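Local coordinates for 16S rRNA methylase (Uncultured bacterium, PDB 7JLZ), which probably methylates N1 of adenine 1408 in the 16S rRNA of the 30S ribosomal subunit, a modification linked to aminoglycoside resistance, at residues N22-V27 with N72-I77; N15-I20 with D88-T93. All coordinates share one frame; numbering follows the deposited sequence. Where two conformers were deposited one is given.

Contact 1 of 2, residues N22-V27 with N72-I77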
# COMPACT_ATOMS: atom_id res chain seq x y z
N ASN A 22 1.79 -16.98 -10.26
CA ASN A 22 0.86 -17.76 -11.06
C ASN A 22 0.00 -18.69 -10.22
O ASN A 22 -1.03 -19.18 -10.71
CB ASN A 22 1.63 -18.55 -12.11
CG ASN A 22 2.11 -17.67 -13.25
OD1 ASN A 22 1.74 -16.50 -13.34
ND2 ASN A 22 2.92 -18.24 -14.14
N ALA A 23 0.39 -18.95 -8.97
CA ALA A 23 -0.39 -19.81 -8.09
C ALA A 23 -1.63 -19.12 -7.54
O ALA A 23 -2.50 -19.80 -6.99
CB ALA A 23 0.48 -20.30 -6.94
N TYR A 24 -1.75 -17.80 -7.68
CA TYR A 24 -2.85 -17.05 -7.10
C TYR A 24 -3.71 -16.39 -8.17
O TYR A 24 -3.23 -16.03 -9.25
CB TYR A 24 -2.33 -15.98 -6.14
CG TYR A 24 -1.56 -16.56 -4.99
CD1 TYR A 24 -2.20 -16.91 -3.81
CD2 TYR A 24 -0.19 -16.77 -5.08
CE1 TYR A 24 -1.51 -17.44 -2.75
CE2 TYR A 24 0.52 -17.29 -4.02
CZ TYR A 24 -0.15 -17.63 -2.86
OH TYR A 24 0.55 -18.16 -1.80
N LYS A 25 -5.00 -16.23 -7.85
CA LYS A 25 -5.93 -15.56 -8.75
C LYS A 25 -5.92 -14.04 -8.60
O LYS A 25 -6.31 -13.34 -9.53
CB LYS A 25 -7.35 -16.09 -8.52
CG LYS A 25 -7.51 -17.55 -8.93
CD LYS A 25 -7.12 -17.75 -10.39
CE LYS A 25 -6.84 -19.21 -10.70
NZ LYS A 25 -5.51 -19.66 -10.19
N LYS A 26 -5.49 -13.53 -7.44
CA LYS A 26 -5.36 -12.10 -7.19
C LYS A 26 -4.03 -11.85 -6.50
O LYS A 26 -3.62 -12.61 -5.62
CB LYS A 26 -6.46 -11.55 -6.27
CG LYS A 26 -7.89 -11.66 -6.74
CD LYS A 26 -8.78 -11.03 -5.65
CE LYS A 26 -10.27 -11.04 -6.01
NZ LYS A 26 -10.89 -12.39 -5.87
N VAL A 27 -3.38 -10.74 -6.87
CA VAL A 27 -2.17 -10.26 -6.22
C VAL A 27 -2.44 -8.85 -5.73
O VAL A 27 -3.01 -8.03 -6.45
CB VAL A 27 -0.96 -10.30 -7.17
CG1 VAL A 27 0.27 -9.67 -6.52
CG2 VAL A 27 -0.68 -11.73 -7.62
N ASN A 72 3.00 -20.37 8.83
CA ASN A 72 2.70 -20.93 7.51
C ASN A 72 1.67 -20.08 6.76
O ASN A 72 0.78 -20.60 6.09
CB ASN A 72 2.23 -22.38 7.62
CG ASN A 72 2.61 -23.21 6.41
OD1 ASN A 72 3.73 -23.13 5.92
ND2 ASN A 72 1.67 -24.01 5.92
N ILE A 73 1.79 -18.76 6.89
CA ILE A 73 0.95 -17.82 6.12
C ILE A 73 1.69 -17.59 4.81
O ILE A 73 2.39 -16.59 4.61
CB ILE A 73 0.68 -16.52 6.89
CG1 ILE A 73 0.18 -16.82 8.31
CG2 ILE A 73 -0.32 -15.65 6.13
CD1 ILE A 73 -1.12 -17.57 8.36
N THR A 74 1.53 -18.54 3.88
CA THR A 74 2.36 -18.58 2.69
C THR A 74 1.95 -17.55 1.63
O THR A 74 2.71 -17.33 0.68
CB THR A 74 2.33 -19.98 2.08
OG1 THR A 74 0.98 -20.45 2.01
CG2 THR A 74 3.14 -20.95 2.95
N ASN A 75 0.79 -16.92 1.77
CA ASN A 75 0.36 -15.89 0.84
C ASN A 75 0.71 -14.49 1.33
O ASN A 75 0.11 -13.51 0.87
CB ASN A 75 -1.14 -16.01 0.56
CG ASN A 75 -1.98 -15.87 1.82
OD1 ASN A 75 -1.59 -16.30 2.91
ND2 ASN A 75 -3.16 -15.28 1.67
N ALA A 76 1.65 -14.37 2.26
CA ALA A 76 2.20 -13.09 2.69
C ALA A 76 3.69 -13.10 2.39
O ALA A 76 4.41 -14.00 2.82
CB ALA A 76 1.95 -12.86 4.19
N ILE A 77 4.15 -12.11 1.63
CA ILE A 77 5.57 -11.97 1.32
C ILE A 77 5.98 -10.53 1.54
O ILE A 77 5.18 -9.60 1.37
CB ILE A 77 5.87 -12.46 -0.12
CG1 ILE A 77 7.38 -12.56 -0.35
CG2 ILE A 77 5.22 -11.56 -1.14
CD1 ILE A 77 7.73 -12.97 -1.75
O HOH W 1 -0.58 -19.66 -0.15
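Y24 and N75 meet where the end of a tyrosine ring runs up against the base of an asparagine side chain. The van der Waals part of the contact is carried by the hydroxyl end of the ring: CE1 of Y24 lies 3.6 Å from CB of N75, and the hydroxyl OH of Y24 reaches CA of N75 at 3.5 Å. CG of Y24 is anti to the carbonyl carbon (chi1 -61°), which sends the ring across the gap between the two segments. The side chains cross at about a right angle, although the ring and amide planes are tilted only 18° apart.

In the Rossmann-like class I methyltransferase fold, strands 26-31 and 76-80 are not neighbours in the sheet. Strand 49-55 runs between them, parallel to both, and the Y24 side chain packs on its L50, beside the N-terminal ends of the three strands.

A water adds a polar link. It is hydrogen-bonded to Y24 OH at 2.5 Å and to T74 OG1 at 2.8 Å, joining two hydroxyls that are themselves 4.5 Å apart. T74 and N75 are the middle residues of a type I turn from I73 to A76, closed by a weak bond from A76 N to I73 O. The amide of N75 has its partners elsewhere: ND2 donates to the backbone oxygens of T49 and A43, tying the turn to strand 49-55 and helix 37-45.

Contact 2 of 2, residues N15-I20 with D88-T93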
# COMPACT_ATOMS: atom_id res chain seq x y z
N ASN A 15 12.01 -15.14 -12.51
CA ASN A 15 11.51 -16.46 -12.88
C ASN A 15 10.89 -17.17 -11.68
O ASN A 15 9.83 -17.79 -11.79
CB ASN A 15 12.64 -17.29 -13.46
CG ASN A 15 12.14 -18.51 -14.16
OD1 ASN A 15 12.22 -19.62 -13.62
ND2 ASN A 15 11.61 -18.33 -15.35
N GLU A 16 11.53 -17.09 -10.52
CA GLU A 16 10.96 -17.70 -9.33
C GLU A 16 9.69 -16.96 -8.90
O GLU A 16 8.70 -17.59 -8.52
CB GLU A 16 11.98 -17.71 -8.19
CG GLU A 16 11.46 -18.35 -6.92
CD GLU A 16 12.52 -18.47 -5.83
OE1 GLU A 16 13.67 -18.04 -6.07
OE2 GLU A 16 12.19 -18.98 -4.74
N LEU A 17 9.71 -15.63 -8.97
CA LEU A 17 8.53 -14.87 -8.60
C LEU A 17 7.34 -15.21 -9.48
O LEU A 17 6.20 -15.30 -9.01
CB LEU A 17 8.84 -13.37 -8.65
CG LEU A 17 7.65 -12.44 -8.38
CD1 LEU A 17 7.05 -12.70 -7.00
CD2 LEU A 17 8.05 -10.99 -8.52
N VAL A 18 7.58 -15.42 -10.78
CA VAL A 18 6.48 -15.74 -11.68
C VAL A 18 5.81 -17.05 -11.27
O VAL A 18 4.58 -17.17 -11.30
CB VAL A 18 6.99 -15.78 -13.14
CG1 VAL A 18 6.01 -16.51 -14.04
CG2 VAL A 18 7.20 -14.36 -13.61
N ASN A 19 6.61 -18.04 -10.86
CA ASN A 19 6.03 -19.29 -10.37
C ASN A 19 5.15 -19.06 -9.15
O ASN A 19 4.15 -19.76 -8.95
CB ASN A 19 7.15 -20.27 -10.04
CG ASN A 19 7.94 -20.71 -11.26
OD1 ASN A 19 7.40 -20.78 -12.36
ND2 ASN A 19 9.22 -21.01 -11.08
N ILE A 20 5.49 -18.06 -8.34
CA ILE A 20 4.70 -17.74 -7.15
C ILE A 20 3.42 -17.01 -7.53
O ILE A 20 2.32 -17.39 -7.11
CB ILE A 20 5.55 -16.93 -6.17
CG1 ILE A 20 6.70 -17.79 -5.63
CG2 ILE A 20 4.69 -16.37 -5.02
CD1 ILE A 20 7.67 -17.02 -4.80
N ASP A 88 11.88 -4.03 -10.05
CA ASP A 88 11.30 -4.14 -11.40
C ASP A 88 10.40 -5.36 -11.53
O ASP A 88 9.43 -5.33 -12.31
CB ASP A 88 12.41 -4.23 -12.45
CG ASP A 88 12.99 -2.87 -12.82
OD1 ASP A 88 12.31 -1.84 -12.67
OD2 ASP A 88 14.15 -2.85 -13.29
N GLU A 89 10.74 -6.43 -10.83
CA GLU A 89 9.99 -7.69 -10.86
C GLU A 89 8.52 -7.50 -10.52
O GLU A 89 7.69 -8.31 -10.96
CB GLU A 89 10.61 -8.69 -9.88
CG GLU A 89 12.04 -9.13 -10.18
CD GLU A 89 13.08 -8.34 -9.37
OE1 GLU A 89 12.80 -7.18 -8.99
OE2 GLU A 89 14.18 -8.89 -9.12
N LEU A 90 8.17 -6.47 -9.76
CA LEU A 90 6.79 -6.29 -9.33
C LEU A 90 6.00 -5.34 -10.21
O LEU A 90 4.79 -5.19 -9.98
CB LEU A 90 6.76 -5.79 -7.88
CG LEU A 90 7.21 -6.88 -6.91
CD1 LEU A 90 7.26 -6.36 -5.48
CD2 LEU A 90 6.29 -8.10 -7.00
N LEU A 91 6.61 -4.71 -11.20
CA LEU A 91 5.84 -3.83 -12.05
C LEU A 91 4.87 -4.64 -12.90
O LEU A 91 5.21 -5.71 -13.42
CB LEU A 91 6.77 -2.99 -12.94
CG LEU A 91 7.71 -2.02 -12.20
CD1 LEU A 91 8.66 -1.32 -13.18
CD2 LEU A 91 6.92 -1.00 -11.38
N GLY A 92 3.64 -4.15 -13.00
CA GLY A 92 2.62 -4.81 -13.79
C GLY A 92 2.02 -6.05 -13.18
O GLY A 92 1.36 -6.81 -13.90
N THR A 93 2.20 -6.27 -11.87
CA THR A 93 1.79 -7.53 -11.25
C THR A 93 0.55 -7.44 -10.37
O THR A 93 -0.02 -8.48 -10.04
CB THR A 93 2.92 -8.12 -10.39
OG1 THR A 93 3.18 -7.27 -9.26
CG2 THR A 93 4.21 -8.30 -11.20
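L17 extends from helix 14-21 against E89 and L90, at the 3-10 turn that precedes strand 94-100 of the Rossmann-like methyltransferase sheet. One methyl does the touching. With CG anti to the backbone N (chi1 176°), L17 brings CD2 over the backbone between the two partners, 3.6 Å from the carbonyl oxygen of E89.

Against E89 the leucine crosses at a slant, and the approach is to the root of the glutamate: CD2 of L17 is 3.7 Å from CB of E89. Beyond CB the glutamate chain bends at chi2 (97°), and the carboxylate turns away from the leucine to accept a hydrogen bond at OE2 from the N-terminal amine of M1. M1 also packs on L17, while K14 NZ, from the same helix as L17, donates to the E89 carbonyl oxygen.

L90 meets the leucine methyl to methyl, its CD2 lying 3.7 Å from CD2 of L17. Its CB does not head straight for the helix; the branch at the end of the chain closes the distance. L90 also packs on I52 and I54 of strand 49-55, so the leucine pair continues into the apolar cover of the sheet. From L90 to T93 the chain makes a type II turn, with G92 at positive phi, and T93 OG1 donates to L90 O at 2.7 Å, the donor lying 32° off the carbonyl plane.

Overall arrangement
Contact 1 (22-27 with 72-77) is nested in sequence inside the loop closed by contact 2 (15-20 with 88-93). Their centres lie about 12 Å apart, on the same side of the chain's centre. Helix 14-21 and strand 26-31 follow each other in the chain, joined by the short link that carries Y24, and the two contacts touch where CB of V27 packs 3.5 Å from the backbone oxygen of T93. Strand 49-55 is shared ground: L50 meets Y24 of contact 1 and I20 of segment 15-20, while I52 meets both V27 and L90. A sulfate ion, probably from the crystallisation liquor, lies about 4 Å from the E89 side chain in contact 2.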